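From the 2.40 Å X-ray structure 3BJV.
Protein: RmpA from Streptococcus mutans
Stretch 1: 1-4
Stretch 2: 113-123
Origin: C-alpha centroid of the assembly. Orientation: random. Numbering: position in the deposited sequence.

Stretch 1, residues 1-4: MNLA
Stretch 2 113-123: SVAIPQIIALF

The contact brings the very start of the chain against a helix more than a hundred residues later. In the first stretch Met1 and Asn2 are extended, with psi near 135° at Met1 and phi/psi of -86/138 at Asn2; the backbone then turns into a helix at Leu3 (-45/-58) and Ala4 (-53/-49), which continues later in the chain. Asn2 thus occupies the N-cap position, a place where asparagine is common because its short polar side chain can serve the free amides of a first helical turn.

The second stretch is helical throughout and begins earlier in the chain. A wider, pi-type turn spans residues 113-115, with Val114 drawn out to -118/-48; from Ala115 onward the angles are ordinary helical values. Pro117 follows (-53/-36, C-gamma exo pucker). Its nitrogen carries no hydrogen and so makes no bond to the preceding turn, and the helix is kinked there. Gln118 N makes a weak bond to Ala115 O at 3.2 Å. From Ile119 on, the amides bond in regular i to i-4 fashion: Ile119 N to Ala115 O at 3.1 Å, Ile120 N to Ile116 O at 2.9 Å, Ala121 N to Pro117 O at 3.1 Å and Phe123 N to Ile119 O at 3.2 Å, with a weak bond from Leu122 N to Gln118 O at 3.3 Å.

The register is set by two pairs: Met1 CA lies 7.6 Å from Val114 CA, and Leu3 CA lies 7.1 Å from Gln118 CA. The two stretches therefore advance in the same sense, two residues of the extended start matching one helical turn. Together they bury 248 Å².

Gln118 is the hub. Its CA-to-CB bond points toward the first stretch, and chi1 -79° (m), chi2 177° (t) and chi3 -88° carry a long, flexible side chain out to the backbone of residues 1-3. As modelled, OE1 lies 3.1 Å from Met1 O and 3.0 Å from Val114 O, while NE2 lies 2.9 Å from Leu3 N. Oxygen facing carbonyls and nitrogen facing an amide suggest that the amide is turned over in the model; turned back, it could suit these neighbours, but the bonding remains open. NE2 also comes within 3.4 Å of Asn2 CA.

Leu3 is buried and points toward the helix, with chi1 -98°, between wells, and chi2 -180° (t). Its CD1 meets Leu122 CD2 at 4.3 Å, a loose apolar contact. Leu122, one turn beyond Gln118, is also buried and points toward the first stretch with chi1 -180° (t) and chi2 60° (p); two branched aliphatic side chains suit this interior place.

One turn before Gln118, Val114 (chi1 -179°, t) points toward the first stretch and sets CG1 4.0 Å from Met1 O. The Met1 side chain, whose nearest approach to the second stretch is Met1 CB to Val114 CG1 at 6.2 Å, starts sideways and its end leads away (chi1 -107°, off; chi2 -58°, m; chi3 83°, p), so the residue engages through its backbone.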

# COMPACT_ATOMS: atom_id res chain seq x y z
N MET A 1 -10.59 5.31 -9.71
CA MET A 1 -9.95 6.46 -10.44
C MET A 1 -8.51 6.20 -10.88
O MET A 1 -7.68 5.69 -10.13
CB MET A 1 -10.06 7.79 -9.65
CG MET A 1 -11.06 8.78 -10.21
SD MET A 1 -10.64 9.20 -11.92
CE MET A 1 -11.37 7.82 -12.89
N ASN A 2 -8.25 6.57 -12.13
CA ASN A 2 -6.95 6.54 -12.73
C ASN A 2 -6.20 7.86 -12.40
O ASN A 2 -6.82 8.94 -12.37
CB ASN A 2 -7.19 6.26 -14.22
CG ASN A 2 -6.15 6.86 -15.14
OD1 ASN A 2 -4.93 6.56 -15.08
ND2 ASN A 2 -6.63 7.68 -16.06
N LEU A 3 -4.90 7.78 -12.06
CA LEU A 3 -4.06 8.96 -11.85
C LEU A 3 -4.15 10.10 -12.89
O LEU A 3 -4.41 11.23 -12.52
CB LEU A 3 -2.59 8.56 -11.75
CG LEU A 3 -1.93 8.38 -10.40
CD1 LEU A 3 -0.45 7.98 -10.56
CD2 LEU A 3 -2.08 9.62 -9.53
N ALA A 4 -3.90 9.83 -14.18
CA ALA A 4 -3.97 10.87 -15.21
C ALA A 4 -5.28 11.68 -15.26
O ALA A 4 -5.32 12.94 -15.29
CB ALA A 4 -3.68 10.27 -16.55
N SER A 113 -6.19 -1.46 -3.12
CA SER A 113 -6.10 -2.18 -4.38
C SER A 113 -6.06 -1.36 -5.67
O SER A 113 -5.72 -1.90 -6.74
CB SER A 113 -7.12 -3.32 -4.48
OG SER A 113 -8.38 -2.85 -4.86
N VAL A 114 -6.38 -0.08 -5.57
CA VAL A 114 -6.44 0.78 -6.77
C VAL A 114 -5.43 1.98 -6.74
O VAL A 114 -4.71 2.20 -7.73
CB VAL A 114 -7.89 1.31 -7.04
CG1 VAL A 114 -7.89 2.18 -8.31
CG2 VAL A 114 -8.93 0.18 -7.21
N ALA A 115 -5.37 2.71 -5.63
CA ALA A 115 -4.54 3.91 -5.46
C ALA A 115 -3.04 3.67 -5.29
O ALA A 115 -2.23 4.28 -6.01
CB ALA A 115 -5.04 4.70 -4.26
N ILE A 116 -2.67 2.80 -4.33
CA ILE A 116 -1.27 2.47 -4.01
C ILE A 116 -0.48 1.80 -5.12
O ILE A 116 0.61 2.23 -5.39
CB ILE A 116 -1.16 1.64 -2.67
CG1 ILE A 116 -1.17 2.57 -1.45
CG2 ILE A 116 0.04 0.63 -2.66
CD1 ILE A 116 -1.75 1.84 -0.29
N PRO A 117 -1.04 0.76 -5.79
CA PRO A 117 -0.34 0.27 -6.97
C PRO A 117 0.01 1.36 -8.03
O PRO A 117 1.06 1.27 -8.67
CB PRO A 117 -1.36 -0.70 -7.56
CG PRO A 117 -2.32 -1.02 -6.53
CD PRO A 117 -2.33 0.06 -5.58
N GLN A 118 -0.84 2.36 -8.23
CA GLN A 118 -0.59 3.36 -9.27
C GLN A 118 0.46 4.33 -8.82
O GLN A 118 1.26 4.82 -9.62
CB GLN A 118 -1.85 4.14 -9.59
CG GLN A 118 -2.82 3.41 -10.51
CD GLN A 118 -4.07 4.20 -10.74
OE1 GLN A 118 -5.07 4.11 -9.97
NE2 GLN A 118 -4.06 4.99 -11.78
N ILE A 119 0.45 4.63 -7.52
CA ILE A 119 1.43 5.51 -6.92
C ILE A 119 2.82 4.87 -6.96
O ILE A 119 3.81 5.53 -7.34
CB ILE A 119 0.99 5.94 -5.52
CG1 ILE A 119 -0.19 6.92 -5.66
CG2 ILE A 119 2.18 6.53 -4.71
CD1 ILE A 119 -1.08 7.07 -4.40
N ILE A 120 2.89 3.58 -6.61
CA ILE A 120 4.17 2.92 -6.60
C ILE A 120 4.78 2.71 -8.01
O ILE A 120 5.99 2.93 -8.19
CB ILE A 120 4.32 1.71 -5.56
CG1 ILE A 120 3.57 0.47 -5.93
CG2 ILE A 120 3.91 2.11 -4.09
CD1 ILE A 120 3.04 -0.21 -4.57
N ALA A 121 3.93 2.41 -8.99
CA ALA A 121 4.34 2.41 -10.43
C ALA A 121 5.04 3.72 -10.86
O ALA A 121 6.09 3.68 -11.48
CB ALA A 121 3.11 2.15 -11.34
N LEU A 122 4.44 4.86 -10.55
CA LEU A 122 5.03 6.19 -10.86
C LEU A 122 6.43 6.35 -10.24
O LEU A 122 7.41 6.65 -10.97
CB LEU A 122 4.08 7.30 -10.39
CG LEU A 122 4.52 8.73 -10.62
CD1 LEU A 122 4.73 8.99 -12.14
CD2 LEU A 122 3.42 9.70 -10.05
N PHE A 123 6.53 6.09 -8.93
CA PHE A 123 7.74 6.29 -8.19
C PHE A 123 8.81 5.24 -8.42
O PHE A 123 9.95 5.47 -8.10
CB PHE A 123 7.43 6.49 -6.71
CG PHE A 123 6.84 7.83 -6.42
CD1 PHE A 123 7.67 8.96 -6.34
CD2 PHE A 123 5.46 7.98 -6.27
CE1 PHE A 123 7.11 10.21 -6.11
CE2 PHE A 123 4.89 9.23 -6.03
CZ PHE A 123 5.72 10.36 -5.95